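Local coordinates for hypothetical protein APE0754 (Aeropyrum pernix, PDB 1TUA) that is of unknown function but, as a protein with two K homology (KH) domains, probably binds RNA, at residues V166-H169 with L170-M174; E176-R179 with R180-L183. All coordinates share one frame; numbering follows the deposited sequence.

Interaction 1: residues V166-H169 with L170-M174; sequences VYRH and LERIM
The imidazole of H169 lies against I173 one turn further along the helix, its CE1 atom 3.4 Å from CG1 of I173. The two side chains cross at a slant, and CD1 of I173 extends past the same part of the ring, 3.9 Å from CE1. With chi1 of H169 at 174°, CG is swung away from the backbone N and the ring sits next to its own carbonyl carbon, within range of the isoleucine. In the backbone of the same turn, I173 N donates to H169 O at 3.0 Å, in the carbonyl plane. Replacing H169 by an alanine takes away the imidazole, and this would probably leave CG1 of I173 without its neighbour on this side and Q152 without the side chain it touches. These residues belong to the long C-terminal helix 163-188, which packs on the C-terminal KH-like unit: V166 rests on helix 144-158, while L170 packs on M126 and T127 of helix 118-127. L170 N reaches V166 O at 2.8 Å, continuing the i to i+4 bonding. Along the exposed flank, R168 and R172 run side by side, NH2 of R172 being 3.6 Å from the aliphatic CD of R168, whereas R168 NE and R172 NH2 remain 5.1 Å apart.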
ATOM      1  N   VAL A 166      17.468  -8.389   9.819  1.00 18.10           N
ATOM      2  CA  VAL A 166      16.409  -8.187   8.844  1.00 16.63           C
ATOM      3  C   VAL A 166      16.971  -7.885   7.451  1.00 15.44           C
ATOM      4  O   VAL A 166      16.532  -8.468   6.463  1.00 14.87           O
ATOM      5  CB  VAL A 166      15.463  -7.041   9.298  1.00 16.89           C
ATOM      6  CG1 VAL A 166      14.418  -6.755   8.222  1.00 16.57           C
ATOM      7  CG2 VAL A 166      14.772  -7.429  10.595  1.00 15.36           C
ATOM      8  N   TYR A 167      17.951  -6.991   7.372  1.00 14.84           N
ATOM      9  CA  TYR A 167      18.536  -6.640   6.085  1.00 15.12           C
ATOM     10  C   TYR A 167      19.240  -7.824   5.433  1.00 16.60           C
ATOM     11  O   TYR A 167      19.135  -8.028   4.226  1.00 15.99           O
ATOM     12  CB  TYR A 167      19.527  -5.483   6.228  1.00 14.33           C
ATOM     13  CG  TYR A 167      18.954  -4.230   6.853  1.00 15.23           C
ATOM     14  CD1 TYR A 167      17.620  -3.855   6.643  1.00 16.21           C
ATOM     15  CD2 TYR A 167      19.748  -3.410   7.650  1.00 16.48           C
ATOM     16  CE1 TYR A 167      17.095  -2.688   7.224  1.00 16.24           C
ATOM     17  CE2 TYR A 167      19.237  -2.248   8.230  1.00 18.06           C
ATOM     18  CZ  TYR A 167      17.915  -1.893   8.017  1.00 16.94           C
ATOM     19  OH  TYR A 167      17.427  -0.752   8.610  1.00 18.84           O
ATOM     20  N   ARG A 168      19.962  -8.606   6.225  1.00 18.11           N
ATOM     21  CA  ARG A 168      20.665  -9.759   5.676  1.00 20.88           C
ATOM     22  C   ARG A 168      19.649 -10.753   5.098  1.00 19.68           C
ATOM     23  O   ARG A 168      19.849 -11.308   4.016  1.00 19.44           O
ATOM     24  CB  ARG A 168      21.491 -10.434   6.770  1.00 25.09           C
ATOM     25  CG  ARG A 168      22.862 -10.883   6.309  1.00 32.52           C
ATOM     26  CD  ARG A 168      23.508 -11.801   7.341  1.00 38.38           C
ATOM     27  NE  ARG A 168      23.573 -11.199   8.676  1.00 42.92           N
ATOM     28  CZ  ARG A 168      24.295 -10.124   8.983  1.00 44.40           C
ATOM     29  NH1 ARG A 168      25.021  -9.520   8.049  1.00 45.73           N
ATOM     30  NH2 ARG A 168      24.298  -9.661  10.229  1.00 44.90           N
ATOM     31  N   HIS A 169      18.557 -10.971   5.824  1.00 18.35           N
ATOM     32  CA  HIS A 169      17.508 -11.884   5.383  1.00 18.33           C
ATOM     33  C   HIS A 169      16.818 -11.364   4.120  1.00 17.40           C
ATOM     34  O   HIS A 169      16.610 -12.112   3.163  1.00 15.44           O
ATOM     35  CB  HIS A 169      16.484 -12.073   6.501  1.00 21.23           C
ATOM     36  CG  HIS A 169      15.297 -12.888   6.100  1.00 25.44           C
ATOM     37  ND1 HIS A 169      14.238 -12.361   5.389  1.00 27.82           N
ATOM     38  CD2 HIS A 169      15.012 -14.199   6.285  1.00 27.53           C
ATOM     39  CE1 HIS A 169      13.353 -13.314   5.153  1.00 28.90           C
ATOM     40  NE2 HIS A 169      13.799 -14.438   5.686  1.00 30.00           N
ATOM     41  N   LEU A 170      16.472 -10.079   4.129  1.00 16.63           N
ATOM     42  CA  LEU A 170      15.817  -9.434   2.993  1.00 17.56           C
ATOM     43  C   LEU A 170      16.719  -9.526   1.763  1.00 18.60           C
ATOM     44  O   LEU A 170      16.250  -9.728   0.646  1.00 17.65           O
ATOM     45  CB  LEU A 170      15.532  -7.973   3.339  1.00 18.12           C
ATOM     46  CG  LEU A 170      14.607  -7.152   2.442  1.00 20.25           C
ATOM     47  CD1 LEU A 170      13.282  -7.878   2.236  1.00 18.12           C
ATOM     48  CD2 LEU A 170      14.392  -5.786   3.092  1.00 17.49           C
ATOM     49  N   GLU A 171      18.018  -9.382   1.998  1.00 20.68           N
ATOM     50  CA  GLU A 171      19.045  -9.457   0.961  1.00 24.12           C
ATOM     51  C   GLU A 171      18.968 -10.822   0.264  1.00 24.86           C
ATOM     52  O   GLU A 171      19.001 -10.913  -0.970  1.00 25.64           O
ATOM     53  CB  GLU A 171      20.420  -9.297   1.614  1.00 27.29           C
ATOM     54  CG  GLU A 171      21.585  -9.172   0.661  1.00 32.16           C
ATOM     55  CD  GLU A 171      21.935  -7.734   0.378  1.00 33.56           C
ATOM     56  OE1 GLU A 171      22.007  -6.942   1.339  1.00 36.87           O
ATOM     57  OE2 GLU A 171      22.149  -7.396  -0.799  1.00 35.68           O
ATOM     58  N   ARG A 172      18.871 -11.880   1.068  1.00 23.79           N
ATOM     59  CA  ARG A 172      18.787 -13.241   0.547  1.00 23.80           C
ATOM     60  C   ARG A 172      17.519 -13.406  -0.273  1.00 20.79           C
ATOM     61  O   ARG A 172      17.550 -13.936  -1.383  1.00 18.37           O
ATOM     62  CB  ARG A 172      18.780 -14.255   1.692  1.00 26.86           C
ATOM     63  CG  ARG A 172      19.982 -14.153   2.608  1.00 34.79           C
ATOM     64  CD  ARG A 172      21.262 -14.615   1.929  1.00 39.92           C
ATOM     65  NE  ARG A 172      22.443 -14.264   2.717  1.00 45.15           N
ATOM     66  CZ  ARG A 172      22.625 -14.600   3.993  1.00 47.26           C
ATOM     67  NH1 ARG A 172      21.701 -15.303   4.642  1.00 47.91           N
ATOM     68  NH2 ARG A 172      23.730 -14.227   4.624  1.00 48.21           N
ATOM     69  N   ILE A 173      16.404 -12.951   0.288  1.00 17.61           N
ATOM     70  CA  ILE A 173      15.115 -13.047  -0.380  1.00 17.91           C
ATOM     71  C   ILE A 173      15.090 -12.283  -1.701  1.00 16.38           C
ATOM     72  O   ILE A 173      14.622 -12.804  -2.716  1.00 15.45           O
ATOM     73  CB  ILE A 173      13.977 -12.501   0.523  1.00 19.29           C
ATOM     74  CG1 ILE A 173      13.859 -13.354   1.792  1.00 20.42           C
ATOM     75  CG2 ILE A 173      12.664 -12.483  -0.242  1.00 18.21           C
ATOM     76  CD1 ILE A 173      13.549 -14.808   1.534  1.00 22.78           C
ATOM     77  N   MET A 174      15.595 -11.051  -1.690  1.00 15.11           N
ATOM     78  CA  MET A 174      15.593 -10.221  -2.892  1.00 15.27           C
ATOM     79  C   MET A 174      16.597 -10.651  -3.962  1.00 16.65           C
ATOM     80  O   MET A 174      16.323 -10.523  -5.156  1.00 15.61           O
ATOM     81  CB  MET A 174      15.813  -8.752  -2.522  1.00 13.65           C
ATOM     82  CG  MET A 174      14.583  -8.083  -1.898  1.00 15.18           C
ATOM     83  SD  MET A 174      13.102  -8.105  -2.963  1.00  6.31           S
ATOM     84  CE  MET A 174      13.773  -7.420  -4.455  1.00 13.43           C
TER

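Interaction 2: residues E176-R179 with R180-L183; sequences EIKR and RERL
E176 and R180 form an i to i+4 salt bridge in which E176 OE2 lies 2.6 Å from R180 NH2. A single guanidinium nitrogen makes this approach, and the carboxylate and guanidinium planes stand 80° apart, which excludes a coplanar two-pronged pairing. The two side chains nevertheless run in the same direction. The bend of R180 at chi3 (-43°) folds its guanidinium back over the preceding turn, where E176 O sits 3.5 Å above one face, displaced toward the rim. That carbonyl also accepts the backbone bond from R180 N. On the other terminal nitrogen, a water accepts a weak bond from R180 NH1 and lies 2.6 Å from I177 O, to which it can donate, though it has other acceptors in reach; I177 O also accepts the backbone bond from E181 N.

These residues lie in the C-terminal half of helix 163-188, the long last helix of a chain with two KH-type alpha-beta units, packed here on helix 144-158; its main-chain i to i+4 bonds continue through R182 N to K178 O and L183 N to R179 O. Further along the surface, CD1 of L183 sits over one face of the R179 guanidinium, 3.8 Å from NH1, near its rim. R182 crosses R179 at a slant: its NH2 is 3.6 Å from the aliphatic CG of R179 but also 4.0 Å from R179 NE, a like-charge approach that would be expected to cost some electrostatic energy. R182 makes a cation-pi contact with W186 as well.

On the side facing helix 144-158, E181 lies alongside I177, its CG 3.0 Å from I177 O, and its OE1 forms a salt bridge with R146 of that helix. I177 touches E145 and R146, and R180 NH1 has a long, weak ion pair with E145.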
ATOM      1  N   GLU A 176      17.392 -13.632  -4.516  1.00 21.40           N
ATOM      2  CA  GLU A 176      16.749 -14.822  -5.067  1.00 23.56           C
ATOM      3  C   GLU A 176      15.679 -14.435  -6.097  1.00 22.92           C
ATOM      4  O   GLU A 176      15.582 -15.033  -7.172  1.00 23.05           O
ATOM      5  CB  GLU A 176      16.107 -15.616  -3.928  1.00 28.61           C
ATOM      6  CG  GLU A 176      15.423 -16.901  -4.341  1.00 36.79           C
ATOM      7  CD  GLU A 176      14.493 -17.422  -3.249  1.00 43.70           C
ATOM      8  OE1 GLU A 176      14.937 -17.509  -2.078  1.00 44.75           O
ATOM      9  OE2 GLU A 176      13.318 -17.741  -3.564  1.00 46.59           O
ATOM     10  N   ILE A 177      14.875 -13.433  -5.756  1.00 20.57           N
ATOM     11  CA  ILE A 177      13.811 -12.954  -6.638  1.00 19.00           C
ATOM     12  C   ILE A 177      14.383 -12.381  -7.937  1.00 17.96           C
ATOM     13  O   ILE A 177      13.934 -12.723  -9.037  1.00 17.20           O
ATOM     14  CB  ILE A 177      12.962 -11.866  -5.918  1.00 17.65           C
ATOM     15  CG1 ILE A 177      12.198 -12.503  -4.756  1.00 17.54           C
ATOM     16  CG2 ILE A 177      11.999 -11.200  -6.895  1.00 16.44           C
ATOM     17  CD1 ILE A 177      11.509 -11.507  -3.853  1.00 17.67           C
ATOM     18  N   LYS A 178      15.381 -11.516  -7.806  1.00 17.94           N
ATOM     19  CA  LYS A 178      15.991 -10.894  -8.968  1.00 19.93           C
ATOM     20  C   LYS A 178      16.792 -11.891  -9.796  1.00 21.19           C
ATOM     21  O   LYS A 178      16.809 -11.811 -11.021  1.00 21.14           O
ATOM     22  CB  LYS A 178      16.885  -9.732  -8.539  1.00 20.65           C
ATOM     23  CG  LYS A 178      16.131  -8.562  -7.943  1.00 23.49           C
ATOM     24  CD  LYS A 178      17.077  -7.406  -7.704  1.00 27.81           C
ATOM     25  CE  LYS A 178      16.345  -6.187  -7.207  1.00 31.29           C
ATOM     26  NZ  LYS A 178      17.291  -5.051  -7.019  1.00 34.32           N
ATOM     27  N   ARG A 179      17.461 -12.827  -9.132  1.00 23.21           N
ATOM     28  CA  ARG A 179      18.231 -13.825  -9.863  1.00 24.65           C
ATOM     29  C   ARG A 179      17.282 -14.622 -10.752  1.00 24.86           C
ATOM     30  O   ARG A 179      17.543 -14.819 -11.939  1.00 24.79           O
ATOM     31  CB  ARG A 179      18.958 -14.765  -8.895  1.00 27.22           C
ATOM     32  CG  ARG A 179      19.778 -15.855  -9.588  1.00 29.68           C
ATOM     33  CD  ARG A 179      20.917 -16.347  -8.701  1.00 32.48           C
ATOM     34  NE  ARG A 179      21.729 -17.371  -9.355  1.00 35.17           N
ATOM     35  CZ  ARG A 179      21.328 -18.621  -9.565  1.00 37.85           C
ATOM     36  NH1 ARG A 179      20.118 -19.008  -9.166  1.00 38.41           N
ATOM     37  NH2 ARG A 179      22.133 -19.487 -10.176  1.00 38.07           N
ATOM     38  N   ARG A 180      16.170 -15.062 -10.173  1.00 25.46           N
ATOM     39  CA  ARG A 180      15.174 -15.837 -10.902  1.00 26.36           C
ATOM     40  C   ARG A 180      14.634 -15.044 -12.083  1.00 26.16           C
ATOM     41  O   ARG A 180      14.435 -15.586 -13.170  1.00 26.57           O
ATOM     42  CB  ARG A 180      14.028 -16.213  -9.968  1.00 29.61           C
ATOM     43  CG  ARG A 180      13.119 -17.293 -10.503  1.00 33.89           C
ATOM     44  CD  ARG A 180      12.012 -17.605  -9.510  1.00 38.69           C
ATOM     45  NE  ARG A 180      12.517 -17.671  -8.139  1.00 43.67           N
ATOM     46  CZ  ARG A 180      12.273 -16.751  -7.204  1.00 45.87           C
ATOM     47  NH1 ARG A 180      11.523 -15.691  -7.489  1.00 45.90           N
ATOM     48  NH2 ARG A 180      12.790 -16.882  -5.987  1.00 45.51           N
ATOM     49  N   GLU A 181      14.393 -13.756 -11.872  1.00 24.32           N
ATOM     50  CA  GLU A 181      13.881 -12.919 -12.946  1.00 24.04           C
ATOM     51  C   GLU A 181      14.905 -12.832 -14.071  1.00 23.39           C
ATOM     52  O   GLU A 181      14.565 -12.984 -15.243  1.00 24.23           O
ATOM     53  CB  GLU A 181      13.545 -11.513 -12.427  1.00 23.41           C
ATOM     54  CG  GLU A 181      12.493 -11.507 -11.326  1.00 24.47           C
ATOM     55  CD  GLU A 181      12.078 -10.103 -10.897  1.00 25.61           C
ATOM     56  OE1 GLU A 181      12.965  -9.241 -10.707  1.00 25.45           O
ATOM     57  OE2 GLU A 181      10.860  -9.871 -10.736  1.00 25.66           O
ATOM     58  N   ARG A 182      16.163 -12.593 -13.715  1.00 22.81           N
ATOM     59  CA  ARG A 182      17.219 -12.487 -14.710  1.00 22.22           C
ATOM     60  C   ARG A 182      17.363 -13.776 -15.517  1.00 22.82           C
ATOM     61  O   ARG A 182      17.519 -13.736 -16.743  1.00 22.90           O
ATOM     62  CB  ARG A 182      18.548 -12.142 -14.033  1.00 23.67           C
ATOM     63  CG  ARG A 182      19.752 -12.173 -14.961  1.00 25.52           C
ATOM     64  CD  ARG A 182      20.998 -11.670 -14.256  1.00 27.60           C
ATOM     65  NE  ARG A 182      21.288 -12.405 -13.025  1.00 30.33           N
ATOM     66  CZ  ARG A 182      21.805 -13.630 -12.979  1.00 32.07           C
ATOM     67  NH1 ARG A 182      22.097 -14.278 -14.099  1.00 32.77           N
ATOM     68  NH2 ARG A 182      22.043 -14.205 -11.807  1.00 32.64           N
ATOM     69  N   LEU A 183      17.304 -14.918 -14.834  1.00 21.69           N
ATOM     70  CA  LEU A 183      17.440 -16.203 -15.509  1.00 22.86           C
ATOM     71  C   LEU A 183      16.260 -16.475 -16.438  1.00 22.95           C
ATOM     72  O   LEU A 183      16.443 -17.018 -17.527  1.00 22.46           O
ATOM     73  CB  LEU A 183      17.593 -17.342 -14.488  1.00 21.97           C
ATOM     74  CG  LEU A 183      18.817 -17.292 -13.559  1.00 20.99           C
ATOM     75  CD1 LEU A 183      18.840 -18.541 -12.709  1.00 20.72           C
ATOM     76  CD2 LEU A 183      20.105 -17.177 -14.355  1.00 19.83           C
TER
HETATM   77  O   HOH W   1      11.579 -13.703  -9.439  1.00 33.22           O

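Both interactions lie in series on the same helix, 163-188, with centres about 14 Å apart and no touch between them beyond their place in the chain. Interaction 1 is partly buried: its buried residues, V166 and L170, pack on helices 144-158 and 118-127 and H169 overlaps I173, while R168 and R172 keep to the exposed flank. Interaction 2 is a surface contact, its centre about 24 Å from the chain centre against about 20 Å for interaction 1. I177 is its one buried residue, and its side-chain contacts are mostly polar: salt bridges, a water beside R180, and guanidinium contacts. Helix 144-158 borders both, through apolar side chains and Q152 in the first and charged E145 and R146 in the second.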